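Local coordinates for PlaB phospholipase (Legionella pneumophila, PDB 6ZTI) that hydrolyses phospholipids as an alpha/beta-hydrolase virulence enzyme, its activity controlled by tetramerization that NAD(H) mediates, at the interface of chains A and B and the interface of chains A and C. Residues are numbered along the deposited sequence; one frame, centred on the assembly and turned at random. Chains: chain A/B/C, PlaB phospholipase.

Contact 1: the interface of chains A and B. Residues chain A 205-208; chain B 361, 370-371.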
# COMPACT_ATOMS: atom_id res chain seq x y z
N TYR A 205 -22.93 7.60 21.96
CA TYR A 205 -21.72 6.80 22.09
C TYR A 205 -21.72 5.70 21.05
O TYR A 205 -22.66 4.91 21.00
CB TYR A 205 -21.64 6.21 23.49
CG TYR A 205 -20.38 5.43 23.76
CD1 TYR A 205 -19.17 6.08 23.88
CD2 TYR A 205 -20.41 4.06 23.95
CE1 TYR A 205 -18.02 5.39 24.14
CE2 TYR A 205 -19.26 3.36 24.22
CZ TYR A 205 -18.07 4.04 24.33
OH TYR A 205 -16.90 3.37 24.59
N ASP A 206 -20.67 5.64 20.24
CA ASP A 206 -20.49 4.59 19.25
C ASP A 206 -19.68 3.47 19.88
O ASP A 206 -18.48 3.63 20.13
CB ASP A 206 -19.80 5.14 18.01
CG ASP A 206 -19.50 4.07 16.96
OD1 ASP A 206 -19.77 2.87 17.19
OD2 ASP A 206 -18.98 4.45 15.89
N ALA A 207 -20.34 2.33 20.13
CA ALA A 207 -19.73 1.31 20.97
C ALA A 207 -18.44 0.77 20.36
O ALA A 207 -17.54 0.36 21.10
CB ALA A 207 -20.73 0.18 21.21
N VAL A 208 -18.32 0.76 19.03
CA VAL A 208 -17.11 0.21 18.42
C VAL A 208 -16.01 1.26 18.27
O VAL A 208 -14.88 0.89 17.91
CB VAL A 208 -17.43 -0.44 17.05
CG1 VAL A 208 -18.37 -1.65 17.25
CG2 VAL A 208 -18.04 0.55 16.10
N TYR B 361 -20.95 -5.93 17.01
CA TYR B 361 -21.32 -5.57 18.36
C TYR B 361 -21.55 -6.80 19.22
O TYR B 361 -22.26 -7.73 18.81
CB TYR B 361 -22.61 -4.75 18.38
CG TYR B 361 -22.55 -3.51 17.55
CD1 TYR B 361 -22.93 -3.53 16.22
CD2 TYR B 361 -22.13 -2.32 18.10
CE1 TYR B 361 -22.89 -2.39 15.47
CE2 TYR B 361 -22.09 -1.18 17.36
CZ TYR B 361 -22.47 -1.22 16.04
OH TYR B 361 -22.43 -0.08 15.31
N GLU B 370 -26.07 -3.01 22.77
CA GLU B 370 -24.62 -2.88 22.69
C GLU B 370 -24.06 -1.97 23.78
O GLU B 370 -22.84 -1.91 23.94
CB GLU B 370 -24.20 -2.36 21.31
CG GLU B 370 -24.27 -0.85 21.07
CD GLU B 370 -25.68 -0.30 20.92
OE1 GLU B 370 -26.64 -1.10 20.89
OE2 GLU B 370 -25.83 0.95 20.83
N GLN B 371 -24.91 -1.25 24.50
CA GLN B 371 -24.47 -0.34 25.55
C GLN B 371 -24.50 -0.97 26.93
O GLN B 371 -24.13 -0.31 27.91
CB GLN B 371 -25.36 0.92 25.55
CG GLN B 371 -25.51 1.63 24.20
CD GLN B 371 -24.34 2.53 23.87
OE1 GLN B 371 -23.68 3.05 24.76
NE2 GLN B 371 -24.07 2.71 22.58
O HOH W 1 -23.15 2.21 19.42
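B:Gln371 reaches over to the loop of A:Tyr205 to A:Val208 in this alpha/beta-hydrolase-family phospholipase, where one part of a two-fold symmetric interface joins that loop to strand 358-364 and the loop after it. A direct hydrogen bond runs across from the side-chain amide NE2 of B:Gln371 to the carbonyl O of A:Tyr205, 3.1 Å long and 144° at the hydrogen, with the donor tilted 34° from the carbonyl plane. NE2 also donates, in its own amide plane, to the carboxylate OE2 of B:Glu370 at 3.1 Å; gripped by both acceptors, the amide has its rotation fixed. Its OE1 consequently turns to the phenol ring of A:Tyr205, 3.5 Å from CD2, with ring and amide planes steeply inclined. Water 1 joins the backbone N of A:Ala207 (2.9 Å from the water oxygen), by similarly long contacts, to A:Tyr205 O and B:Glu370 OE2. Apolar contacts lie beside this network. The methyl CB of A:Ala207 meets CG of B:Glu370 at 3.7 Å. CG1 of A:Val208, turned there by a chi1 of -64°, lies over one face of the B:Tyr361 ring toward its CD2-CE2 rim, 3.7 Å from CE2. A:Tyr205, A:Ala207 and B:Glu370 also belong to NAD(+)-binding sites.

Contact 2: the interface of chains A and C. Residues chain A 67, 71, 74; chain C 429, 461, 463, 488.
A:Asp71, on helix 69-89, meets C:Arg461 of strand 461-463 in a side-on salt bridge that ties two copies of the phospholipase across a two-fold symmetric interface. Followed outward from CB, the arginine chain runs extended through CG and CD, with CG opposite the backbone N (chi1 -174°), which carries the guanidinium to the helix. CD is the first atom to approach the partner, 3.6 Å from A:Asp71 OD1. NE then donates to that oxygen at 2.8 Å, 167° at the hydrogen. Beyond CZ, NH2 donates to the other oxygen, A:Asp71 OD2, at 2.6 Å and nearly as straight. Both carboxylate oxygens use their syn lone pairs and lie in the guanidinium plane; the two flat groups are only 19° apart, so the paired bonds fix their mutual rotation. On one face of this guanidinium sits the CB methyl of C:Ala429, offset toward the rim, which also approaches A:Asp71 OD2.

One helical turn on, A:Arg74 brings aliphatic and planar parts to C:Ile488. The terminal methyl CD1 of the isoleucine touches A:Arg74 CB at 3.6 Å and lies over the rim of its guanidinium. C:Arg461 O is at the edge of that group, in plane. C:Val463 fills in between the two helix side chains: its CG2 methyl lies 3.9 Å from A:Asp71 OD1 and 4.0 Å from A:Arg74 NH1.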
# COMPACT_ATOMS: atom_id res chain seq x y z
N VAL A 67 -11.45 19.80 -1.21
CA VAL A 67 -11.29 21.10 -0.57
C VAL A 67 -10.37 20.96 0.64
O VAL A 67 -10.53 20.04 1.45
CB VAL A 67 -12.66 21.69 -0.20
CG1 VAL A 67 -12.50 22.98 0.59
CG2 VAL A 67 -13.49 21.93 -1.47
N ASP A 71 -7.93 26.13 1.23
CA ASP A 71 -9.01 26.57 0.34
C ASP A 71 -10.11 27.28 1.12
O ASP A 71 -10.62 28.33 0.69
CB ASP A 71 -9.62 25.39 -0.42
CG ASP A 71 -8.66 24.66 -1.32
OD1 ASP A 71 -7.61 25.22 -1.71
OD2 ASP A 71 -8.98 23.49 -1.65
N ARG A 74 -9.03 30.79 2.40
CA ARG A 74 -9.05 31.71 1.27
C ARG A 74 -10.48 32.10 0.89
O ARG A 74 -10.76 33.25 0.54
CB ARG A 74 -8.38 31.09 0.04
CG ARG A 74 -6.85 30.99 0.05
CD ARG A 74 -6.34 30.34 -1.26
NE ARG A 74 -6.71 31.10 -2.46
CZ ARG A 74 -6.73 30.62 -3.71
NH1 ARG A 74 -6.41 29.35 -3.94
NH2 ARG A 74 -7.07 31.40 -4.73
N ALA C 429 -12.89 22.71 -5.87
CA ALA C 429 -11.51 23.09 -6.15
C ALA C 429 -11.07 22.32 -7.39
O ALA C 429 -11.15 21.09 -7.42
CB ALA C 429 -10.61 22.78 -4.95
N ARG C 461 -4.79 26.95 -8.84
CA ARG C 461 -5.84 26.23 -8.14
C ARG C 461 -7.05 27.15 -8.05
O ARG C 461 -7.00 28.22 -7.44
CB ARG C 461 -5.36 25.79 -6.76
CG ARG C 461 -6.34 24.91 -6.01
CD ARG C 461 -5.74 24.42 -4.72
NE ARG C 461 -6.69 23.69 -3.89
CZ ARG C 461 -6.98 22.40 -4.04
NH1 ARG C 461 -6.42 21.68 -5.00
NH2 ARG C 461 -7.85 21.82 -3.23
N VAL C 463 -10.81 27.95 -6.85
CA VAL C 463 -11.71 27.60 -5.75
C VAL C 463 -13.00 28.37 -5.96
O VAL C 463 -13.00 29.61 -6.00
CB VAL C 463 -11.10 27.90 -4.38
CG1 VAL C 463 -12.05 27.49 -3.26
CG2 VAL C 463 -9.76 27.19 -4.23
N ILE C 488 -12.76 32.37 -6.34
CA ILE C 488 -12.27 33.34 -5.36
C ILE C 488 -10.97 33.94 -5.86
O ILE C 488 -10.29 33.39 -6.73
CB ILE C 488 -12.09 32.70 -3.98
CG1 ILE C 488 -10.90 31.72 -3.99
CG2 ILE C 488 -13.36 31.99 -3.54
CD1 ILE C 488 -10.73 30.94 -2.69

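Contact 3: the interface of chains A and C. Residues chain A 57-59, 83; chain C 469-471.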
# COMPACT_ATOMS: atom_id res chain seq x y z
N LEU A 57 -24.58 34.40 9.34
CA LEU A 57 -24.32 32.97 9.41
C LEU A 57 -23.33 32.59 8.31
O LEU A 57 -23.59 32.81 7.13
CB LEU A 57 -25.61 32.17 9.24
CG LEU A 57 -26.76 32.49 10.18
CD1 LEU A 57 -27.88 31.46 10.01
CD2 LEU A 57 -26.28 32.54 11.60
N GLY A 58 -22.20 32.01 8.70
CA GLY A 58 -21.26 31.47 7.75
C GLY A 58 -21.61 30.03 7.40
O GLY A 58 -22.12 29.28 8.23
N ARG A 59 -21.38 29.67 6.14
CA ARG A 59 -21.59 28.30 5.68
C ARG A 59 -20.47 27.93 4.72
O ARG A 59 -20.24 28.64 3.73
CB ARG A 59 -22.97 28.14 5.01
CG ARG A 59 -23.19 28.96 3.76
CD ARG A 59 -24.64 28.79 3.25
NE ARG A 59 -24.80 29.31 1.90
CZ ARG A 59 -25.02 30.59 1.61
NH1 ARG A 59 -25.10 31.49 2.58
NH2 ARG A 59 -25.13 30.98 0.34
N GLU A 83 -19.49 40.41 1.05
CA GLU A 83 -20.71 40.77 1.76
C GLU A 83 -20.59 42.00 2.64
O GLU A 83 -21.57 42.75 2.75
CB GLU A 83 -21.18 39.59 2.63
CG GLU A 83 -21.89 38.50 1.84
CD GLU A 83 -23.25 38.93 1.32
OE1 GLU A 83 -23.72 40.03 1.69
OE2 GLU A 83 -23.84 38.17 0.53
N ARG C 469 -19.56 30.98 2.07
CA ARG C 469 -20.42 32.15 1.92
C ARG C 469 -20.87 32.60 3.30
O ARG C 469 -20.88 31.82 4.26
CB ARG C 469 -21.66 31.83 1.04
CG ARG C 469 -21.34 31.34 -0.37
CD ARG C 469 -21.08 32.49 -1.34
NE ARG C 469 -19.71 32.99 -1.25
CZ ARG C 469 -19.28 34.12 -1.80
NH1 ARG C 469 -20.12 34.90 -2.47
NH2 ARG C 469 -18.01 34.49 -1.68
N ILE C 470 -21.24 33.88 3.42
CA ILE C 470 -21.88 34.39 4.62
C ILE C 470 -23.14 35.15 4.23
O ILE C 470 -23.18 35.80 3.18
CB ILE C 470 -20.94 35.30 5.45
CG1 ILE C 470 -20.56 36.57 4.68
CG2 ILE C 470 -19.68 34.54 5.84
CD1 ILE C 470 -19.77 37.55 5.51
N SER C 471 -24.16 35.05 5.07
CA SER C 471 -25.46 35.65 4.82
C SER C 471 -26.06 36.14 6.13
O SER C 471 -25.93 35.46 7.15
CB SER C 471 -26.42 34.64 4.17
OG SER C 471 -27.75 35.07 4.31
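The guanidinium of A:Arg59 lies flat against the CB of C:Arg469, which sits 3.5 Å above its plane and over its centre, while NH1 approaches CB of C:Ser471. Both arginines belong to an intersubunit antiparallel beta-sheet, formed by strand 55-60 of the alpha/beta-hydrolase chain A and strand 468-471 near the C-terminus of chain C. The two guanidinium planes are 79° apart, so the arginines do not stack; the contact is between one planar head and the other's aliphatic base. A:Arg59 gets there by placing CG between its backbone N and carbonyl carbon (chi1 62°) and then running extended to NE, which lays the head across the neighbouring strand.

A:Leu57 pairs with C:Ser471 by reciprocal backbone bonds, N to C:Ser471 O at 2.8 Å and C:Ser471 N to A:Leu57 O at 3.1 Å. A:Arg59 pairs likewise with C:Arg469, A:Arg59 N reaching C:Arg469 O at 2.9 Å and C:Arg469 N reaching A:Arg59 O at 3.0 Å. At the bridge between them, C:Ile470 turns CG2 toward CA of A:Gly58; its side chain and that of A:Glu83, on helix 69-89, pass in opposite directions, C:Ile470 CG1 meeting A:Glu83 CG at 3.7 Å.

Contact 4: the interface of chains A and B. Residues chain A 366, 372, 408-409; chain B 330-331.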
# COMPACT_ATOMS: atom_id res chain seq x y z
N PRO A 366 13.51 8.12 40.63
CA PRO A 366 14.87 8.66 40.84
C PRO A 366 15.85 8.28 39.75
O PRO A 366 16.80 9.03 39.50
CB PRO A 366 15.27 8.04 42.18
CG PRO A 366 14.00 7.61 42.82
CD PRO A 366 13.10 7.22 41.71
N ALA A 372 8.57 3.12 35.75
CA ALA A 372 8.20 3.78 37.00
C ALA A 372 7.09 4.82 36.84
O ALA A 372 6.80 5.54 37.80
CB ALA A 372 9.42 4.45 37.62
N LYS A 408 9.53 9.67 47.29
CA LYS A 408 10.31 8.59 46.68
C LYS A 408 10.51 8.81 45.18
O LYS A 408 11.51 8.37 44.62
CB LYS A 408 9.62 7.25 46.89
CG LYS A 408 9.48 6.77 48.32
CD LYS A 408 8.23 5.89 48.43
CE LYS A 408 8.32 4.85 49.54
NZ LYS A 408 7.06 4.04 49.60
N MET A 409 9.56 9.47 44.52
CA MET A 409 9.65 9.64 43.08
C MET A 409 10.34 10.94 42.69
O MET A 409 10.74 11.09 41.53
CB MET A 409 8.25 9.56 42.47
CG MET A 409 7.62 8.17 42.57
SD MET A 409 8.21 7.08 41.26
CE MET A 409 7.33 7.79 39.86
N VAL B 330 10.46 2.24 45.49
CA VAL B 330 9.93 3.51 45.02
C VAL B 330 8.41 3.47 44.96
O VAL B 330 7.74 4.49 45.14
CB VAL B 330 10.51 3.86 43.64
CG1 VAL B 330 9.92 5.15 43.12
CG2 VAL B 330 12.03 3.96 43.72
N PHE B 331 7.85 2.29 44.70
CA PHE B 331 6.42 2.16 44.46
C PHE B 331 6.00 0.71 44.64
O PHE B 331 6.84 -0.20 44.69
CB PHE B 331 6.04 2.65 43.06
CG PHE B 331 6.82 1.97 41.97
CD1 PHE B 331 6.45 0.70 41.52
CD2 PHE B 331 7.91 2.58 41.39
CE1 PHE B 331 7.16 0.08 40.51
CE2 PHE B 331 8.63 1.96 40.39
CZ PHE B 331 8.26 0.70 39.95
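Loops of both chains meet here: B:Val330 and B:Phe331, between strands 323-327 and 332-336, press against the chain A loops that hold A:Pro366 and A:Ala372, after strand 358-364, and A:Lys408 and A:Met409, after helix 397-404. B:Val330 is the main insertion, with 76 Å² of its surface hidden by chain A. Both its methyls, CG1 and CG2, come to 4.0 Å from the ring carbon CD of A:Pro366, while CG1, which stands opposite the backbone N (chi1 178°), also faces the thioether arm of A:Met409, 3.8 Å from CG. The modelled separation between the sulfur and CG1 is too short to be trusted, so the tightness of packing there is doubtful. A:Met409, bent at its second torsion (-82°), crosses the valine side chain at about a right angle. A:Lys408 runs alongside with its aliphatic part, CD lying 3.6 Å from the carbonyl O of B:Val330. Next in sequence, B:Phe331 brings ring atom CE2 to within 3.8 Å of the CB methyl of A:Ala372. Part of a two-fold symmetric interface, this largely apolar patch seats a projecting loop of one subunit on its neighbour and so adds to the A-B association within the tetramer.

Chain A uses separate surfaces for its neighbours B and C. Contact 1 and contact 4 join it to chain B, about 38 Å apart between C-alpha centres, whereas contact 2 and contact 3 join it to chain C and lie about 16 Å apart, sharing helix 69-89 of chain A. Contact 1 is about 38 Å from contact 2 and 37 Å from contact 3, contact 4 about 55 and 57 Å; different elements and partners set the interfaces apart. The loop after strand 358-364 serves both A-B patches, from chain B in contact 1 and from chain A in contact 4. The two-fold interfaces with B and C are consistent with assembly of four copies.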